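Local atomic coordinates of putative glycosyltransferase (GalT1) (Streptococcus parasanguinis FW213, PDB entry 5HEA), a protein that probably transfers sugar from a nucleotide-sugar donor, as a family 2 (GT-A) glycosyltransferase, here represented by its C-terminal part. Residues A74-G79 / I88-S93; L102-R107 / I208-Y213; F121-E126 / S130-I135. One frame throughout, in Å; residues are numbered along the deposited sequence.

Interaction 1 (A74-G79 / I88-S93); sequences AARNAG and ITFVDS
Helix segment 74-79 lies beside the end of strand 88-90 and the loop that follows it, with the backbones closest at R76 and F90, whose CA atoms are 8.3 Å apart. R76 carries the helix side of the contact. The chain, extended from CG to NE, carries its methylenes obliquely past F90 before the guanidinium reaches D92. R76 CD meets F90 CD1 at 4.0 Å, and R76 CB approaches CE1 of the same ring; the guanidinium and ring planes are nearly perpendicular (87°). Farther along, R76 NH2 forms a long salt bridge of 3.7 Å with D92 OD1, which lies at the guanidinium edge. A water bridges the pair: it accepts from R76 NE at 3.1 Å and donates to D92 OD1 at 2.6 Å. D92 and S93 follow a central strand of the GT-A sheet, and position and sequence are consistent with D92 being the first aspartate of the DXD motif of such enzymes. R76 NH1 turns to another acid, forming a salt bridge with E190, while F183 makes a cation-pi contact with R76 and an edge-to-face contact with F90.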
loop_
_atom_site.group_PDB
_atom_site.type_symbol
_atom_site.label_atom_id
_atom_site.label_comp_id
_atom_site.label_asym_id
_atom_site.label_seq_id
_atom_site.Cartn_x
_atom_site.Cartn_y
_atom_site.Cartn_z
ATOM N N ALA A 74 -18.447 6.059 12.270
ATOM C CA ALA A 74 -18.837 6.915 11.165
ATOM C C ALA A 74 -20.334 6.831 10.907
ATOM O O ALA A 74 -20.970 7.839 10.593
ATOM C CB ALA A 74 -18.052 6.557 9.902
ATOM N N ALA A 75 -20.903 5.636 11.039
ATOM C CA ALA A 75 -22.341 5.466 10.852
ATOM C C ALA A 75 -23.139 6.264 11.890
ATOM O O ALA A 75 -24.120 6.931 11.559
ATOM C CB ALA A 75 -22.721 3.981 10.904
ATOM N N ARG A 76 -22.729 6.195 13.150
ATOM C CA ARG A 76 -23.454 6.933 14.188
ATOM C C ARG A 76 -23.296 8.442 13.995
ATOM O O ARG A 76 -24.248 9.196 14.168
ATOM C CB ARG A 76 -22.983 6.530 15.586
ATOM C CG ARG A 76 -23.308 5.091 15.950
ATOM C CD ARG A 76 -23.154 4.860 17.446
ATOM N NE ARG A 76 -23.400 3.470 17.819
ATOM C CZ ARG A 76 -22.430 2.595 18.048
ATOM N NH1 ARG A 76 -21.176 2.989 17.945
ATOM N NH2 ARG A 76 -22.705 1.340 18.380
ATOM N N ASN A 77 -22.090 8.881 13.641
ATOM C CA ASN A 77 -21.841 10.308 13.426
ATOM C C ASN A 77 -22.715 10.857 12.288
ATOM O O ASN A 77 -23.184 11.990 12.353
ATOM C CB ASN A 77 -20.352 10.581 13.145
ATOM C CG ASN A 77 -19.458 10.319 14.357
ATOM O OD1 ASN A 77 -19.915 10.356 15.500
ATOM N ND2 ASN A 77 -18.165 10.074 14.107
ATOM N N ALA A 78 -22.945 10.042 11.260
ATOM C CA ALA A 78 -23.827 10.428 10.159
ATOM C C ALA A 78 -25.247 10.577 10.680
ATOM O O ALA A 78 -25.976 11.492 10.289
ATOM C CB ALA A 78 -23.780 9.384 9.019
ATOM N N GLY A 79 -25.635 9.666 11.567
ATOM C CA GLY A 79 -26.944 9.725 12.194
ATOM C C GLY A 79 -27.132 11.009 12.992
ATOM O O GLY A 79 -28.167 11.672 12.893
ATOM N N ILE A 88 -32.041 12.594 21.046
ATOM C CA ILE A 88 -31.357 11.580 20.244
ATOM C C ILE A 88 -31.201 10.301 21.054
ATOM O O ILE A 88 -30.844 10.332 22.233
ATOM C CB ILE A 88 -29.960 12.073 19.775
ATOM C CG1 ILE A 88 -30.114 13.134 18.674
ATOM C CG2 ILE A 88 -29.073 10.872 19.335
ATOM C CD1 ILE A 88 -28.803 13.669 18.144
ATOM N N THR A 89 -31.475 9.167 20.428
ATOM C CA THR A 89 -31.264 7.905 21.106
ATOM C C THR A 89 -30.688 6.908 20.103
ATOM O O THR A 89 -30.826 7.099 18.892
ATOM C CB THR A 89 -32.583 7.413 21.728
ATOM O OG1 THR A 89 -32.316 6.401 22.707
ATOM C CG2 THR A 89 -33.520 6.882 20.641
ATOM N N PHE A 90 -30.010 5.874 20.599
ATOM C CA PHE A 90 -29.347 4.901 19.726
ATOM C C PHE A 90 -29.978 3.529 19.935
ATOM O O PHE A 90 -30.283 3.166 21.062
ATOM C CB PHE A 90 -27.841 4.822 20.037
ATOM C CG PHE A 90 -27.101 6.110 19.783
ATOM C CD1 PHE A 90 -26.670 6.434 18.504
ATOM C CD2 PHE A 90 -26.854 7.004 20.819
ATOM C CE1 PHE A 90 -26.002 7.632 18.261
ATOM C CE2 PHE A 90 -26.184 8.201 20.585
ATOM C CZ PHE A 90 -25.769 8.517 19.304
ATOM N N VAL A 91 -30.191 2.782 18.856
ATOM C CA VAL A 91 -30.647 1.395 18.962
ATOM C C VAL A 91 -29.772 0.560 18.025
ATOM O O VAL A 91 -29.599 0.914 16.860
ATOM C CB VAL A 91 -32.134 1.233 18.549
ATOM C CG1 VAL A 91 -32.517 -0.249 18.473
ATOM C CG2 VAL A 91 -33.045 1.947 19.525
ATOM N N ASP A 92 -29.190 -0.522 18.528
ATOM C CA ASP A 92 -28.412 -1.417 17.674
ATOM C C ASP A 92 -29.344 -2.342 16.904
ATOM O O ASP A 92 -30.333 -2.815 17.440
ATOM C CB ASP A 92 -27.406 -2.225 18.485
ATOM C CG ASP A 92 -26.233 -1.380 18.948
ATOM O OD1 ASP A 92 -26.011 -0.280 18.367
ATOM O OD2 ASP A 92 -25.534 -1.812 19.889
ATOM N N SER A 93 -29.014 -2.600 15.644
ATOM C CA SER A 93 -29.954 -3.292 14.766
ATOM C C SER A 93 -30.025 -4.804 15.038
ATOM O O SER A 93 -30.882 -5.490 14.482
ATOM C CB SER A 93 -29.640 -2.967 13.300
ATOM O OG SER A 93 -28.250 -3.021 13.054
HETATM O O HOH W 1 -26.193 2.262 18.038
#

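Interaction 2 (L102-R107 / I208-Y213)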
loop_
_atom_site.group_PDB
_atom_site.type_symbol
_atom_site.label_atom_id
_atom_site.label_comp_id
_atom_site.label_asym_id
_atom_site.label_seq_id
_atom_site.Cartn_x
_atom_site.Cartn_y
_atom_site.Cartn_z
ATOM N N LEU A 102 -39.586 3.840 24.449
ATOM C CA LEU A 102 -39.346 5.252 24.182
ATOM C C LEU A 102 -40.153 6.151 25.122
ATOM O O LEU A 102 -39.636 7.135 25.675
ATOM C CB LEU A 102 -39.728 5.554 22.735
ATOM C CG LEU A 102 -38.830 6.456 21.896
ATOM C CD1 LEU A 102 -37.352 6.186 22.176
ATOM C CD2 LEU A 102 -39.155 6.232 20.423
ATOM N N GLU A 103 -41.429 5.821 25.271
ATOM C CA GLU A 103 -42.329 6.562 26.152
ATOM C C GLU A 103 -41.783 6.670 27.584
ATOM O O GLU A 103 -41.772 7.751 28.172
ATOM C CB GLU A 103 -43.719 5.906 26.149
ATOM C CG GLU A 103 -44.764 6.666 26.956
ATOM C CD GLU A 103 -46.094 5.930 27.044
ATOM O OE1 GLU A 103 -46.205 4.797 26.517
ATOM O OE2 GLU A 103 -47.033 6.490 27.647
ATOM N N HIS A 104 -41.323 5.554 28.135
ATOM C CA HIS A 104 -40.773 5.553 29.491
ATOM C C HIS A 104 -39.516 6.400 29.655
ATOM O O HIS A 104 -39.371 7.083 30.662
ATOM C CB HIS A 104 -40.539 4.125 29.992
ATOM C CG HIS A 104 -41.800 3.413 30.363
ATOM N ND1 HIS A 104 -41.820 2.304 31.185
ATOM C CD2 HIS A 104 -43.091 3.666 30.042
ATOM C CE1 HIS A 104 -43.069 1.904 31.347
ATOM N NE2 HIS A 104 -43.859 2.714 30.666
ATOM N N LEU A 105 -38.613 6.345 28.672
ATOM C CA LEU A 105 -37.424 7.197 28.646
ATOM C C LEU A 105 -37.816 8.663 28.529
ATOM O O LEU A 105 -37.241 9.530 29.199
ATOM C CB LEU A 105 -36.508 6.832 27.458
ATOM C CG LEU A 105 -35.659 5.572 27.620
ATOM C CD1 LEU A 105 -34.883 5.270 26.340
ATOM C CD2 LEU A 105 -34.712 5.724 28.817
ATOM N N TYR A 106 -38.787 8.938 27.662
ATOM C CA TYR A 106 -39.231 10.307 27.436
ATOM C C TYR A 106 -39.818 10.903 28.718
ATOM O O TYR A 106 -39.389 11.958 29.168
ATOM C CB TYR A 106 -40.244 10.391 26.291
ATOM C CG TYR A 106 -40.718 11.811 26.018
ATOM C CD1 TYR A 106 -39.951 12.681 25.253
ATOM C CD2 TYR A 106 -41.919 12.286 26.547
ATOM C CE1 TYR A 106 -40.370 13.983 25.008
ATOM C CE2 TYR A 106 -42.348 13.594 26.303
ATOM C CZ TYR A 106 -41.568 14.432 25.535
ATOM O OH TYR A 106 -41.972 15.725 25.285
ATOM N N ARG A 107 -40.788 10.208 29.310
ATOM C CA ARG A 107 -41.387 10.661 30.569
ATOM C C ARG A 107 -40.357 10.873 31.678
ATOM O O ARG A 107 -40.421 11.854 32.422
ATOM C CB ARG A 107 -42.428 9.654 31.042
ATOM C CG ARG A 107 -43.650 9.634 30.168
ATOM C CD ARG A 107 -44.885 10.010 30.964
ATOM N NE ARG A 107 -45.954 10.452 30.074
ATOM C CZ ARG A 107 -46.678 9.630 29.326
ATOM N NH1 ARG A 107 -46.453 8.323 29.375
ATOM N NH2 ARG A 107 -47.628 10.111 28.534
ATOM N N ILE A 208 -33.923 4.777 35.074
ATOM C CA ILE A 208 -35.026 3.858 35.383
ATOM C C ILE A 208 -34.547 2.413 35.292
ATOM O O ILE A 208 -34.089 1.967 34.231
ATOM C CB ILE A 208 -36.288 4.075 34.493
ATOM C CG1 ILE A 208 -35.903 4.374 33.056
ATOM C CG2 ILE A 208 -37.121 5.235 35.013
ATOM C CD1 ILE A 208 -37.085 4.598 32.142
ATOM N N ASN A 209 -34.636 1.692 36.409
ATOM C CA ASN A 209 -34.160 0.317 36.463
ATOM C C ASN A 209 -35.178 -0.671 35.917
ATOM O O ASN A 209 -35.723 -1.492 36.654
ATOM C CB ASN A 209 -33.748 -0.101 37.877
ATOM C CG ASN A 209 -32.830 -1.317 37.869
ATOM O OD1 ASN A 209 -31.981 -1.442 36.988
ATOM N ND2 ASN A 209 -33.015 -2.230 38.827
ATOM N N GLU A 210 -35.431 -0.574 34.619
ATOM C CA GLU A 210 -36.280 -1.533 33.928
ATOM C C GLU A 210 -35.521 -2.039 32.701
ATOM O O GLU A 210 -34.843 -1.265 32.015
ATOM C CB GLU A 210 -37.607 -0.886 33.516
ATOM C CG GLU A 210 -37.453 0.352 32.641
ATOM C CD GLU A 210 -38.794 0.967 32.245
ATOM O OE1 GLU A 210 -39.584 1.309 33.155
ATOM O OE2 GLU A 210 -39.051 1.110 31.025
ATOM N N GLY A 211 -35.610 -3.338 32.437
ATOM C CA GLY A 211 -34.939 -3.917 31.284
ATOM C C GLY A 211 -35.855 -3.892 30.072
ATOM O O GLY A 211 -36.343 -4.929 29.643
ATOM N N SER A 212 -36.097 -2.703 29.525
ATOM C CA SER A 212 -37.047 -2.537 28.428
ATOM C C SER A 212 -36.365 -2.658 27.072
ATOM O O SER A 212 -37.020 -2.745 26.027
ATOM C CB SER A 212 -37.733 -1.184 28.539
ATOM O OG SER A 212 -38.472 -1.119 29.746
ATOM N N TYR A 213 -35.041 -2.650 27.108
ATOM C CA TYR A 213 -34.225 -2.885 25.918
ATOM C C TYR A 213 -33.699 -4.314 26.008
ATOM O O TYR A 213 -33.280 -4.753 27.087
ATOM C CB TYR A 213 -33.064 -1.890 25.907
ATOM C CG TYR A 213 -32.185 -1.912 24.658
ATOM C CD1 TYR A 213 -31.166 -2.852 24.517
ATOM C CD2 TYR A 213 -32.353 -0.968 23.650
ATOM C CE1 TYR A 213 -30.332 -2.865 23.382
ATOM C CE2 TYR A 213 -31.543 -0.974 22.504
ATOM C CZ TYR A 213 -30.534 -1.925 22.380
ATOM O OH TYR A 213 -29.715 -1.935 21.262
#
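H104 directs a single imidazole N-H at both oxygens of the E210 carboxylate, a forked hydrogen bond between helix 102-107 and strand 208-212. The branch from H104 ND1 to E210 OE1, 3.1 Å long, is the straighter (158°). The other branch, from H104 ND1 to E210 OE2, is 3.0 Å long and more bent. Both oxygens use their syn lone pairs, and the carboxylate meets the ring at its edge with the two planes 59° apart. E210 reaches the helix because CG sits between the backbone N and carbonyl carbon (chi1 57°) and the chain beyond it is extended. S212 OG gives a second bond to E210 OE2, 2.6 Å long and from above the carboxylate plane, so one oxygen accepts from two donors and the rotation of the group is restricted. In the GT-A fold the helix packs here across strands 116-125 and 204-217, neighbours in the sheet, and runs roughly antiparallel to strand segment 208-212, with axes 10.6 Å apart. Beside the forked bond, I208 CD1 rests 3.7 Å from the backbone H104 O, and its apolar contact is with L105, 4.2 Å from I208 CD1 to L105 CD2. C119, on strand 116-125, touches both L105 and I208 and extends this hydrophobic layer. The H104 ring is itself stacked on F100, just ahead of the helix, which helps to set the plane in which its N-H points.

Interaction 3 (F121-E126 / S130-I135)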
loop_
_atom_site.group_PDB
_atom_site.type_symbol
_atom_site.label_atom_id
_atom_site.label_comp_id
_atom_site.label_asym_id
_atom_site.label_seq_id
_atom_site.Cartn_x
_atom_site.Cartn_y
_atom_site.Cartn_z
ATOM N N PHE A 121 -31.159 -2.974 30.601
ATOM C CA PHE A 121 -31.485 -3.932 29.547
ATOM C C PHE A 121 -31.573 -5.342 30.103
ATOM O O PHE A 121 -30.928 -5.671 31.097
ATOM C CB PHE A 121 -30.449 -3.872 28.401
ATOM C CG PHE A 121 -29.065 -4.268 28.811
ATOM C CD1 PHE A 121 -28.656 -5.593 28.748
ATOM C CD2 PHE A 121 -28.170 -3.322 29.275
ATOM C CE1 PHE A 121 -27.381 -5.960 29.136
ATOM C CE2 PHE A 121 -26.896 -3.684 29.671
ATOM C CZ PHE A 121 -26.499 -4.999 29.599
ATOM N N ASN A 122 -32.384 -6.172 29.461
ATOM C CA ASN A 122 -32.373 -7.599 29.733
ATOM C C ASN A 122 -31.756 -8.210 28.491
ATOM O O ASN A 122 -31.470 -7.494 27.535
ATOM C CB ASN A 122 -33.789 -8.121 30.008
ATOM C CG ASN A 122 -34.195 -7.955 31.461
ATOM O OD1 ASN A 122 -33.358 -8.052 32.353
ATOM N ND2 ASN A 122 -35.475 -7.693 31.706
ATOM N N SER A 123 -31.518 -9.509 28.494
ATOM C CA SER A 123 -30.870 -10.118 27.340
ATOM C C SER A 123 -31.723 -11.206 26.691
ATOM O O SER A 123 -32.639 -11.754 27.314
ATOM C CB SER A 123 -29.481 -10.646 27.708
ATOM O OG SER A 123 -29.560 -11.537 28.797
ATOM N N PHE A 124 -31.431 -11.473 25.421
ATOM C CA PHE A 124 -32.038 -12.569 24.683
ATOM C C PHE A 124 -30.921 -13.427 24.111
ATOM O O PHE A 124 -30.082 -12.936 23.361
ATOM C CB PHE A 124 -32.928 -12.052 23.557
ATOM C CG PHE A 124 -33.669 -13.139 22.818
ATOM C CD1 PHE A 124 -34.720 -13.814 23.423
ATOM C CD2 PHE A 124 -33.314 -13.485 21.519
ATOM C CE1 PHE A 124 -35.409 -14.814 22.745
ATOM C CE2 PHE A 124 -34.003 -14.481 20.833
ATOM C CZ PHE A 124 -35.050 -15.144 21.445
ATOM N N ASN A 125 -30.909 -14.701 24.496
ATOM C CA ASN A 125 -29.895 -15.659 24.071
ATOM C C ASN A 125 -30.350 -16.242 22.739
ATOM O O ASN A 125 -31.289 -17.020 22.720
ATOM C CB ASN A 125 -29.788 -16.765 25.135
ATOM C CG ASN A 125 -28.766 -17.863 24.784
ATOM O OD1 ASN A 125 -28.521 -18.178 23.621
ATOM N ND2 ASN A 125 -28.186 -18.462 25.815
ATOM N N GLU A 126 -29.692 -15.863 21.640
ATOM C CA GLU A 126 -30.089 -16.324 20.300
ATOM C C GLU A 126 -29.891 -17.823 20.099
ATOM O O GLU A 126 -30.657 -18.474 19.373
ATOM C CB GLU A 126 -29.304 -15.589 19.216
ATOM C CG GLU A 126 -29.549 -14.091 19.162
ATOM C CD GLU A 126 -30.903 -13.725 18.578
ATOM O OE1 GLU A 126 -31.579 -14.598 17.981
ATOM O OE2 GLU A 126 -31.289 -12.551 18.719
ATOM N N SER A 130 -34.034 -17.807 24.267
ATOM C CA SER A 130 -34.632 -17.617 25.585
ATOM C C SER A 130 -34.215 -16.282 26.199
ATOM O O SER A 130 -33.075 -15.846 26.053
ATOM C CB SER A 130 -34.247 -18.760 26.523
ATOM O OG SER A 130 -32.840 -18.819 26.669
ATOM N N PHE A 131 -35.158 -15.635 26.876
ATOM C CA PHE A 131 -34.875 -14.381 27.551
ATOM C C PHE A 131 -34.178 -14.648 28.866
ATOM O O PHE A 131 -34.457 -15.635 29.548
ATOM C CB PHE A 131 -36.163 -13.621 27.836
ATOM C CG PHE A 131 -36.814 -13.050 26.620
ATOM C CD1 PHE A 131 -36.489 -11.776 26.185
ATOM C CD2 PHE A 131 -37.775 -13.774 25.926
ATOM C CE1 PHE A 131 -37.103 -11.231 25.060
ATOM C CE2 PHE A 131 -38.396 -13.245 24.806
ATOM C CZ PHE A 131 -38.061 -11.968 24.371
ATOM N N LEU A 132 -33.273 -13.750 29.221
ATOM C CA LEU A 132 -32.735 -13.708 30.564
ATOM C C LEU A 132 -33.245 -12.423 31.219
ATOM O O LEU A 132 -32.828 -11.321 30.856
ATOM C CB LEU A 132 -31.211 -13.742 30.524
ATOM C CG LEU A 132 -30.540 -13.686 31.896
ATOM C CD1 LEU A 132 -30.954 -14.903 32.721
ATOM C CD2 LEU A 132 -29.026 -13.589 31.755
ATOM N N PHE A 133 -34.180 -12.560 32.154
ATOM C CA PHE A 133 -34.751 -11.392 32.811
ATOM C C PHE A 133 -33.970 -11.050 34.070
ATOM O O PHE A 133 -34.429 -11.298 35.181
ATOM C CB PHE A 133 -36.220 -11.622 33.143
ATOM C CG PHE A 133 -37.090 -11.773 31.933
ATOM C CD1 PHE A 133 -37.350 -10.687 31.113
ATOM C CD2 PHE A 133 -37.663 -13.001 31.621
ATOM C CE1 PHE A 133 -38.161 -10.822 29.994
ATOM C CE2 PHE A 133 -38.476 -13.141 30.513
ATOM C CZ PHE A 133 -38.724 -12.049 29.696
ATOM N N SER A 134 -32.785 -10.481 33.881
ATOM C CA SER A 134 -31.909 -10.114 34.991
ATOM C C SER A 134 -32.517 -8.994 35.823
ATOM O O SER A 134 -32.391 -8.979 37.047
ATOM C CB SER A 134 -30.549 -9.666 34.461
ATOM O OG SER A 134 -30.003 -10.627 33.576
ATOM N N ILE A 135 -33.170 -8.054 35.146
ATOM C CA ILE A 135 -33.813 -6.928 35.809
ATOM C C ILE A 135 -35.295 -7.238 35.954
ATOM O O ILE A 135 -36.025 -7.310 34.964
ATOM C CB ILE A 135 -33.629 -5.621 35.010
ATOM C CG1 ILE A 135 -32.158 -5.435 34.639
ATOM C CG2 ILE A 135 -34.138 -4.429 35.807
ATOM C CD1 ILE A 135 -31.232 -5.402 35.845
HETATM O O HOH W 2 -30.074 -10.159 31.143
#
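N122 uses both ends of its side-chain amide on the backbone of I135. I135 N donates to N122 OD1 at 2.8 Å, almost straight (174°) and on a lone pair in the carbonyl plane, while N122 ND2 returns a weak bond of 3.3 Å to I135 O. The same ND2 lies at the edge of the F133 ring, 3.6 Å from F133 CD1, with amide and ring planes almost perpendicular. Toward the turn, the segments pair as the two arms of an antiparallel beta hairpin: S123 with L132 and N125 with S130 are hydrogen-bonded pairs, and F124 with F131 is the non-hydrogen-bonded pair between them. L132 N to S123 O, at 2.8 Å, is the shortest of the hairpin's four backbone bonds here. On the F124-F131 side of the sheet the rings form an edge-to-face pair, centroids 4.8 Å apart, with F124 CD1 over the centre of the F131 ring. The F124 ring is carried toward the partner strand by a chi1 of -176°, which sets CG opposite the backbone N. On the opposite face, S123 OG packs 3.3 Å from L132 CB, and a water bridges S123 OG, L132 O and S134 OG. F131 CB lies over one face of the F133 ring, offset toward its rim, and Y214 meets F131 edge-to-face. Strand 204-217 holds the other edge of strand 121-125, pairing through its backbone with N122 and F124.

In the fold
All three contacts reach one mixed sheet of the GT-A domain. Along the chain interaction 1 closes before interaction 2 opens, and interaction 3 is nested inside the long loop that interaction 2 closes. Their centres lie about 18 Å (1 and 2), 16 Å (2 and 3) and 23 Å (1 and 3) apart. Y213 links them: its OH probably receives a hydrogen bond from D92 N of interaction 1, and its O probably one from N122 N of interaction 3. Interactions 1 and 3 do not touch directly. Strand 204-217 thus ties the loop after strand 87-90, which bears the probable DXD aspartate, to the outer hairpin 116-132 of the same sheet.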